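Local structure of 1-pyrroline-5-carboxylate dehydrogenase (Thermus thermophilus, 1UZB) at residues Arg29-Phe34 / Leu120-Gly125; Asn184-Ile189 / Val213-Lys218. The protein probably oxidises glutamate semialdehyde, formed from 1-pyrroline-5-carboxylate, to glutamate with NAD as an aldehyde dehydrogenase of proline catabolism. One frame throughout, in Å; residues are numbered along the deposited sequence.

Interaction 1: Arg29-Phe34 / Leu120-Gly125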
ATOM      1  N   ARG A  29      18.508  41.560 -24.763  1.00  9.03           N
ATOM      2  CA  ARG A  29      17.628  41.177 -25.861  1.00  9.64           C
ATOM      3  C   ARG A  29      16.188  41.632 -25.635  1.00  8.84           C
ATOM      4  O   ARG A  29      15.528  42.087 -26.568  1.00 10.88           O
ATOM      5  CB  ARG A  29      17.677  39.666 -26.088  1.00 11.30           C
ATOM      6  CG  ARG A  29      19.026  39.193 -26.589  1.00 13.42           C
ATOM      7  CD  ARG A  29      18.936  37.810 -27.196  1.00 17.12           C
ATOM      8  NE  ARG A  29      20.238  37.339 -27.656  1.00 19.29           N
ATOM      9  CZ  ARG A  29      20.421  36.228 -28.358  1.00 21.09           C
ATOM     10  NH1 ARG A  29      19.383  35.471 -28.685  1.00 21.99           N
ATOM     11  NH2 ARG A  29      21.643  35.868 -28.727  1.00 21.85           N
ATOM     12  N   VAL A  30      15.696  41.514 -24.405  1.00  9.75           N
ATOM     13  CA  VAL A  30      14.338  41.953 -24.109  1.00  9.92           C
ATOM     14  C   VAL A  30      14.229  43.463 -24.321  1.00 10.25           C
ATOM     15  O   VAL A  30      13.274  43.943 -24.930  1.00  9.98           O
ATOM     16  CB  VAL A  30      13.937  41.603 -22.657  1.00  9.61           C
ATOM     17  CG1 VAL A  30      12.653  42.330 -22.272  1.00 12.57           C
ATOM     18  CG2 VAL A  30      13.738  40.101 -22.528  1.00 11.84           C
ATOM     19  N   ARG A  31      15.217  44.206 -23.830  1.00  9.66           N
ATOM     20  CA  ARG A  31      15.228  45.658 -23.974  1.00 11.55           C
ATOM     21  C   ARG A  31      15.277  46.060 -25.446  1.00 11.24           C
ATOM     22  O   ARG A  31      14.619  47.014 -25.862  1.00 12.36           O
ATOM     23  CB  ARG A  31      16.435  46.254 -23.244  1.00 13.47           C
ATOM     24  CG  ARG A  31      16.558  47.768 -23.367  1.00 17.49           C
ATOM     25  CD  ARG A  31      15.439  48.487 -22.627  1.00 19.54           C
ATOM     26  NE  ARG A  31      15.517  49.937 -22.793  1.00 21.53           N
ATOM     27  CZ  ARG A  31      15.257  50.575 -23.930  1.00 21.81           C
ATOM     28  NH1 ARG A  31      14.898  49.895 -25.010  1.00 21.12           N
ATOM     29  NH2 ARG A  31      15.355  51.897 -23.989  1.00 23.65           N
ATOM     30  N   GLU A  32      16.057  45.326 -26.229  1.00 10.82           N
ATOM     31  CA  GLU A  32      16.189  45.611 -27.653  1.00 12.55           C
ATOM     32  C   GLU A  32      14.901  45.267 -28.396  1.00 13.42           C
ATOM     33  O   GLU A  32      14.709  45.664 -29.547  1.00 14.89           O
ATOM     34  CB  GLU A  32      17.372  44.823 -28.222  1.00 13.96           C
ATOM     35  CG  GLU A  32      18.723  45.339 -27.725  1.00 14.29           C
ATOM     36  CD  GLU A  32      19.868  44.365 -27.953  1.00 14.83           C
ATOM     37  OE1 GLU A  32      21.022  44.728 -27.638  1.00 17.05           O
ATOM     38  OE2 GLU A  32      19.622  43.239 -28.436  1.00 16.26           O
ATOM     39  N   GLU A  33      14.018  44.548 -27.709  1.00 13.07           N
ATOM     40  CA  GLU A  33      12.737  44.121 -28.258  1.00 13.67           C
ATOM     41  C   GLU A  33      11.596  45.069 -27.873  1.00 12.39           C
ATOM     42  O   GLU A  33      10.459  44.891 -28.305  1.00 13.54           O
ATOM     43  CB  GLU A  33      12.433  42.702 -27.762  1.00 15.61           C
ATOM     44  CG  GLU A  33      11.106  42.121 -28.211  1.00 18.36           C
ATOM     45  CD  GLU A  33      10.876  40.735 -27.642  1.00 19.94           C
ATOM     46  OE1 GLU A  33      10.880  40.591 -26.401  1.00 19.28           O
ATOM     47  OE2 GLU A  33      10.693  39.788 -28.437  1.00 21.30           O
ATOM     48  N   PHE A  34      11.904  46.074 -27.056  1.00 11.47           N
ATOM     49  CA  PHE A  34      10.904  47.052 -26.629  1.00 12.05           C
ATOM     50  C   PHE A  34      10.116  47.588 -27.823  1.00 12.77           C
ATOM     51  O   PHE A  34      10.695  47.914 -28.863  1.00 14.09           O
ATOM     52  CB  PHE A  34      11.583  48.226 -25.912  1.00 11.91           C
ATOM     53  CG  PHE A  34      11.733  48.046 -24.420  1.00 11.30           C
ATOM     54  CD1 PHE A  34      11.793  46.777 -23.849  1.00 11.62           C
ATOM     55  CD2 PHE A  34      11.857  49.156 -23.590  1.00 11.99           C
ATOM     56  CE1 PHE A  34      11.976  46.619 -22.472  1.00 11.47           C
ATOM     57  CE2 PHE A  34      12.041  49.009 -22.215  1.00 12.19           C
ATOM     58  CZ  PHE A  34      12.100  47.735 -21.657  1.00 11.17           C
ATOM     59  N   LEU A 120       9.933  40.202 -16.890  1.00  6.32           N
ATOM     60  CA  LEU A 120       9.324  40.588 -15.616  1.00  6.26           C
ATOM     61  C   LEU A 120      10.051  41.794 -15.027  1.00  5.86           C
ATOM     62  O   LEU A 120       9.431  42.694 -14.459  1.00  6.37           O
ATOM     63  CB  LEU A 120       9.390  39.430 -14.617  1.00  6.62           C
ATOM     64  CG  LEU A 120       8.417  38.273 -14.845  1.00  5.59           C
ATOM     65  CD1 LEU A 120       8.744  37.150 -13.877  1.00  6.36           C
ATOM     66  CD2 LEU A 120       6.983  38.749 -14.648  1.00  7.27           C
ATOM     67  N   VAL A 121      11.375  41.794 -15.143  1.00  5.51           N
ATOM     68  CA  VAL A 121      12.182  42.894 -14.637  1.00  5.86           C
ATOM     69  C   VAL A 121      11.715  44.207 -15.260  1.00  6.68           C
ATOM     70  O   VAL A 121      11.443  45.181 -14.556  1.00  7.20           O
ATOM     71  CB  VAL A 121      13.681  42.675 -14.970  1.00  5.72           C
ATOM     72  CG1 VAL A 121      14.479  43.933 -14.660  1.00  6.25           C
ATOM     73  CG2 VAL A 121      14.224  41.494 -14.171  1.00  5.68           C
ATOM     74  N   TYR A 122      11.608  44.223 -16.586  1.00  6.62           N
ATOM     75  CA  TYR A 122      11.195  45.424 -17.300  1.00  6.33           C
ATOM     76  C   TYR A 122       9.714  45.769 -17.263  1.00  6.59           C
ATOM     77  O   TYR A 122       9.369  46.949 -17.166  1.00  7.27           O
ATOM     78  CB  TYR A 122      11.653  45.351 -18.762  1.00  6.96           C
ATOM     79  CG  TYR A 122      13.144  45.517 -18.934  1.00  6.92           C
ATOM     80  CD1 TYR A 122      13.921  44.501 -19.488  1.00  7.81           C
ATOM     81  CD2 TYR A 122      13.782  46.687 -18.521  1.00  7.73           C
ATOM     82  CE1 TYR A 122      15.300  44.647 -19.626  1.00  9.38           C
ATOM     83  CE2 TYR A 122      15.156  46.842 -18.653  1.00  8.77           C
ATOM     84  CZ  TYR A 122      15.907  45.818 -19.207  1.00  9.92           C
ATOM     85  OH  TYR A 122      17.268  45.970 -19.335  1.00 13.43           O
ATOM     86  N   GLU A 123       8.835  44.770 -17.328  1.00  5.79           N
ATOM     87  CA  GLU A 123       7.404  45.066 -17.344  1.00  6.09           C
ATOM     88  C   GLU A 123       6.743  45.342 -15.995  1.00  5.99           C
ATOM     89  O   GLU A 123       5.846  46.189 -15.915  1.00  6.00           O
ATOM     90  CB  GLU A 123       6.614  43.966 -18.063  1.00  6.94           C
ATOM     91  CG  GLU A 123       5.198  44.429 -18.405  1.00  8.01           C
ATOM     92  CD  GLU A 123       4.390  43.425 -19.209  1.00  8.79           C
ATOM     93  OE1 GLU A 123       3.435  43.861 -19.891  1.00  8.91           O
ATOM     94  OE2 GLU A 123       4.693  42.211 -19.153  1.00 10.07           O
ATOM     95  N   VAL A 124       7.157  44.632 -14.946  1.00  6.03           N
ATOM     96  CA  VAL A 124       6.558  44.860 -13.634  1.00  6.42           C
ATOM     97  C   VAL A 124       7.533  45.281 -12.535  1.00  6.51           C
ATOM     98  O   VAL A 124       7.160  45.369 -11.367  1.00  6.91           O
ATOM     99  CB  VAL A 124       5.721  43.641 -13.152  1.00  7.24           C
ATOM    100  CG1 VAL A 124       4.572  43.390 -14.120  1.00  7.22           C
ATOM    101  CG2 VAL A 124       6.595  42.410 -13.024  1.00  7.39           C
ATOM    102  N   GLY A 125       8.783  45.538 -12.908  1.00  6.36           N
ATOM    103  CA  GLY A 125       9.757  46.014 -11.942  1.00  6.18           C
ATOM    104  C   GLY A 125      10.275  45.089 -10.862  1.00  5.79           C
ATOM    105  O   GLY A 125      10.560  45.535  -9.745  1.00  6.92           O
TER
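An edge-to-face aromatic pair, Phe34 against Tyr122, ties the residues just past the end of helix 17-32 to the last turns of helix 113-124 in this aldehyde dehydrogenase. The ring planes stand at 89° with centroids 5.2 Å apart, and Phe34 presents its edge to the tyrosine. Its CZ lies 3.7 Å from Tyr122 CG, so the edge comes in near the CB end of the phenol ring, with CE1 also close to Tyr122 CB. Tyr122 has CG anti to its carbonyl carbon (chi1 -72°), which sends the ring out to meet the other helix. There it is met by two more side chains, both belonging to the last turn of helix 17-32. Val30 CG1 packs 3.8 Å from Tyr122 CD1, the two side chains running alongside in opposite senses, while Arg31 CB sits 4.0 Å from Tyr122 OH. That hydroxyl is hydrogen-bonded to Glu355, which fixes the far end of the ring. A leucine in place of Tyr122 would probably leave the Phe34 edge without an aromatic face and the Glu355 carboxylate without its phenol partner. Phe34 is itself held from a second direction by Arg31, three residues earlier: the arginine chain bends at chi2 (68°) and lays Arg31 CD 3.4 Å above the Phe34 ring plane, near the ring edge, with Phe34 CD2 3.2 Å above the guanidinium plane.

Interaction 2: Asn184-Ile189 / Val213-Lys218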
ATOM      1  N   ASN A 184       1.073  41.048 -10.090  1.00  7.17           N
ATOM      2  CA  ASN A 184       2.253  40.844  -9.253  1.00  6.63           C
ATOM      3  C   ASN A 184       3.015  39.537  -9.480  1.00  6.41           C
ATOM      4  O   ASN A 184       4.212  39.465  -9.203  1.00  7.92           O
ATOM      5  CB  ASN A 184       1.895  41.054  -7.774  1.00  6.68           C
ATOM      6  CG  ASN A 184       1.049  39.942  -7.200  1.00  7.11           C
ATOM      7  OD1 ASN A 184       0.288  39.280  -7.905  1.00  9.36           O
ATOM      8  ND2 ASN A 184       1.163  39.747  -5.892  1.00  9.52           N
ATOM      9  N   PHE A 185       2.330  38.512  -9.977  1.00  6.02           N
ATOM     10  CA  PHE A 185       2.970  37.241 -10.323  1.00  6.99           C
ATOM     11  C   PHE A 185       2.345  36.874 -11.660  1.00  7.39           C
ATOM     12  O   PHE A 185       1.642  35.872 -11.782  1.00  6.47           O
ATOM     13  CB  PHE A 185       2.693  36.161  -9.276  1.00  8.59           C
ATOM     14  CG  PHE A 185       3.457  36.359  -8.002  1.00 10.16           C
ATOM     15  CD1 PHE A 185       2.919  37.110  -6.962  1.00 12.03           C
ATOM     16  CD2 PHE A 185       4.737  35.830  -7.857  1.00 12.21           C
ATOM     17  CE1 PHE A 185       3.648  37.335  -5.793  1.00 11.54           C
ATOM     18  CE2 PHE A 185       5.474  36.050  -6.695  1.00 13.15           C
ATOM     19  CZ  PHE A 185       4.926  36.805  -5.661  1.00 12.93           C
ATOM     20  N   PRO A 186       2.613  37.696 -12.690  1.00  8.16           N
ATOM     21  CA  PRO A 186       2.102  37.544 -14.053  1.00  7.93           C
ATOM     22  C   PRO A 186       2.586  36.370 -14.882  1.00  7.19           C
ATOM     23  O   PRO A 186       2.119  36.171 -16.004  1.00  8.00           O
ATOM     24  CB  PRO A 186       2.421  38.890 -14.682  1.00  8.25           C
ATOM     25  CG  PRO A 186       3.723  39.217 -14.074  1.00  6.88           C
ATOM     26  CD  PRO A 186       3.566  38.821 -12.621  1.00  8.12           C
ATOM     27  N   VAL A 187       3.543  35.616 -14.361  1.00  6.92           N
ATOM     28  CA  VAL A 187       3.980  34.419 -15.061  1.00  7.05           C
ATOM     29  C   VAL A 187       3.502  33.247 -14.204  1.00  6.53           C
ATOM     30  O   VAL A 187       2.744  32.406 -14.668  1.00  6.95           O
ATOM     31  CB  VAL A 187       5.512  34.344 -15.244  1.00  6.31           C
ATOM     32  CG1 VAL A 187       5.881  33.029 -15.931  1.00  7.34           C
ATOM     33  CG2 VAL A 187       5.991  35.511 -16.089  1.00 10.28           C
ATOM     34  N   ALA A 188       3.904  33.230 -12.936  1.00  5.40           N
ATOM     35  CA  ALA A 188       3.528  32.153 -12.023  1.00  5.59           C
ATOM     36  C   ALA A 188       2.028  31.920 -11.821  1.00  5.61           C
ATOM     37  O   ALA A 188       1.518  30.851 -12.146  1.00  5.13           O
ATOM     38  CB  ALA A 188       4.190  32.371 -10.669  1.00  6.16           C
ATOM     39  N   ILE A 189       1.325  32.904 -11.266  1.00  5.44           N
ATOM     40  CA  ILE A 189      -0.105  32.738 -11.009  1.00  5.28           C
ATOM     41  C   ILE A 189      -0.920  32.686 -12.301  1.00  5.81           C
ATOM     42  O   ILE A 189      -1.888  31.937 -12.404  1.00  6.54           O
ATOM     43  CB  ILE A 189      -0.605  33.836 -10.054  1.00  7.11           C
ATOM     44  CG1 ILE A 189       0.083  33.655  -8.696  1.00 10.13           C
ATOM     45  CG2 ILE A 189      -2.119  33.758  -9.886  1.00  7.01           C
ATOM     46  CD1 ILE A 189      -0.284  34.697  -7.666  1.00 12.44           C
ATOM     47  N   VAL A 213       0.532  42.540 -19.569  1.00  8.12           N
ATOM     48  CA  VAL A 213       0.052  41.900 -20.791  1.00  7.12           C
ATOM     49  C   VAL A 213       1.158  41.325 -21.686  1.00  7.86           C
ATOM     50  O   VAL A 213       0.942  40.333 -22.382  1.00  8.31           O
ATOM     51  CB  VAL A 213      -0.801  42.877 -21.637  1.00  8.50           C
ATOM     52  CG1 VAL A 213      -2.059  43.251 -20.877  1.00  8.52           C
ATOM     53  CG2 VAL A 213       0.008  44.121 -21.980  1.00  8.37           C
ATOM     54  N   VAL A 214       2.342  41.931 -21.673  1.00  7.35           N
ATOM     55  CA  VAL A 214       3.418  41.429 -22.521  1.00  7.94           C
ATOM     56  C   VAL A 214       3.933  40.067 -22.081  1.00  7.53           C
ATOM     57  O   VAL A 214       4.082  39.161 -22.901  1.00  7.48           O
ATOM     58  CB  VAL A 214       4.607  42.414 -22.585  1.00  6.98           C
ATOM     59  CG1 VAL A 214       5.761  41.791 -23.363  1.00  9.19           C
ATOM     60  CG2 VAL A 214       4.170  43.706 -23.259  1.00  9.59           C
ATOM     61  N   VAL A 215       4.210  39.908 -20.793  1.00  8.27           N
ATOM     62  CA  VAL A 215       4.706  38.621 -20.334  1.00  8.24           C
ATOM     63  C   VAL A 215       3.625  37.543 -20.471  1.00  7.20           C
ATOM     64  O   VAL A 215       3.935  36.366 -20.664  1.00  7.45           O
ATOM     65  CB  VAL A 215       5.229  38.692 -18.882  1.00 10.48           C
ATOM     66  CG1 VAL A 215       4.074  38.761 -17.898  1.00  9.78           C
ATOM     67  CG2 VAL A 215       6.128  37.498 -18.611  1.00 12.69           C
ATOM     68  N   GLY A 216       2.360  37.947 -20.383  1.00  7.26           N
ATOM     69  CA  GLY A 216       1.276  36.996 -20.549  1.00  6.70           C
ATOM     70  C   GLY A 216       1.275  36.486 -21.982  1.00  5.45           C
ATOM     71  O   GLY A 216       1.022  35.306 -22.243  1.00  6.39           O
ATOM     72  N   ALA A 217       1.560  37.382 -22.921  1.00  6.27           N
ATOM     73  CA  ALA A 217       1.614  37.004 -24.325  1.00  6.27           C
ATOM     74  C   ALA A 217       2.754  36.011 -24.548  1.00  6.42           C
ATOM     75  O   ALA A 217       2.605  35.052 -25.299  1.00  5.78           O
ATOM     76  CB  ALA A 217       1.813  38.237 -25.197  1.00  7.36           C
ATOM     77  N   LYS A 218       3.889  36.236 -23.888  1.00  6.14           N
ATOM     78  CA  LYS A 218       5.024  35.334 -24.037  1.00  7.15           C
ATOM     79  C   LYS A 218       4.700  33.953 -23.481  1.00  6.90           C
ATOM     80  O   LYS A 218       5.181  32.943 -23.998  1.00  8.37           O
ATOM     81  CB  LYS A 218       6.273  35.914 -23.364  1.00  7.42           C
ATOM     82  CG  LYS A 218       6.805  37.149 -24.072  1.00  8.32           C
ATOM     83  CD  LYS A 218       8.158  37.575 -23.525  1.00  9.69           C
ATOM     84  CE  LYS A 218       8.715  38.754 -24.305  1.00 11.73           C
ATOM     85  NZ  LYS A 218      10.117  39.054 -23.914  1.00 15.72           N
TER
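The two backbones come closest where Pro186, in the turn leading into helix 188-199, passes the first turns of helix 213-226, with Pro186 CA 6.6 Å from Gly216 CA. No hydrogen bond crosses this approach, and the joint is made by three apolar side chains. Val215 points from its helix at the turn and divides its two methyls between consecutive residues. One branch goes to the proline: Val215 CG1 lies 3.6 Å from Pro186 CB and 3.9 Å from Pro186 CG, the two side chains crossing at about a right angle, and it also sits 3.8 Å from Pro186 O. The other branch, Val215 CG2, meets Val187 CG2 at 3.2 Å, less than the usual van der Waals spacing, so the exact separation is doubtful even though the two methyls plainly abut. This division follows from the torsion of Val215, which at chi1 75° wedges CG1 between the backbone N and the carbonyl carbon, a crowded position for a helical valine, and leaves CG2 anti to N. Val187, with CG1 anti to its own N (chi1 177°), makes the contact with its other methyl. Asn184, Phe185 and Pro186 belong to the Pro-Trp-Asn-Phe-Pro stretch typical of aldehyde dehydrogenases, whose asparagine in relatives helps form the oxyanion hole; here Asn184 ND2 bonds to Gln320 O. The turn follows strand 165-180, and helix 188-199 leads from it to the parallel strand 203-207 in the beta-alpha-beta manner of the probable NAD-binding domain. Around the joint, Asp134 and Ala138 of helix 128-149 cover Val187, Leu120 of helix 113-124 lies against both Pro186 and Val187, and strand 36-42 brings Tyr38 to the helix of Val215.

In the fold
Interaction 2 is the core contact, wholly buried and with its centre about 10 Å from that of the chain, whereas interaction 1, centred about 20 Å from the chain centre, is only partly buried. Their chemistry follows their places: aliphatic methyls against a proline inside, paired aromatic rings with a polar hydroxyl and an arginine chain nearer the surface. Helix 113-124 joins them. Glu123 turns its carboxylate to the start of helix 213-226, OE1 lying 2.8 Å from Val214 N and OE2 2.9 Å from Val215 N, where the helix end would probably favour its negative charge. Glu33, in the turn after helix 17-32, joins the two contacts directly by a salt bridge to Lys218.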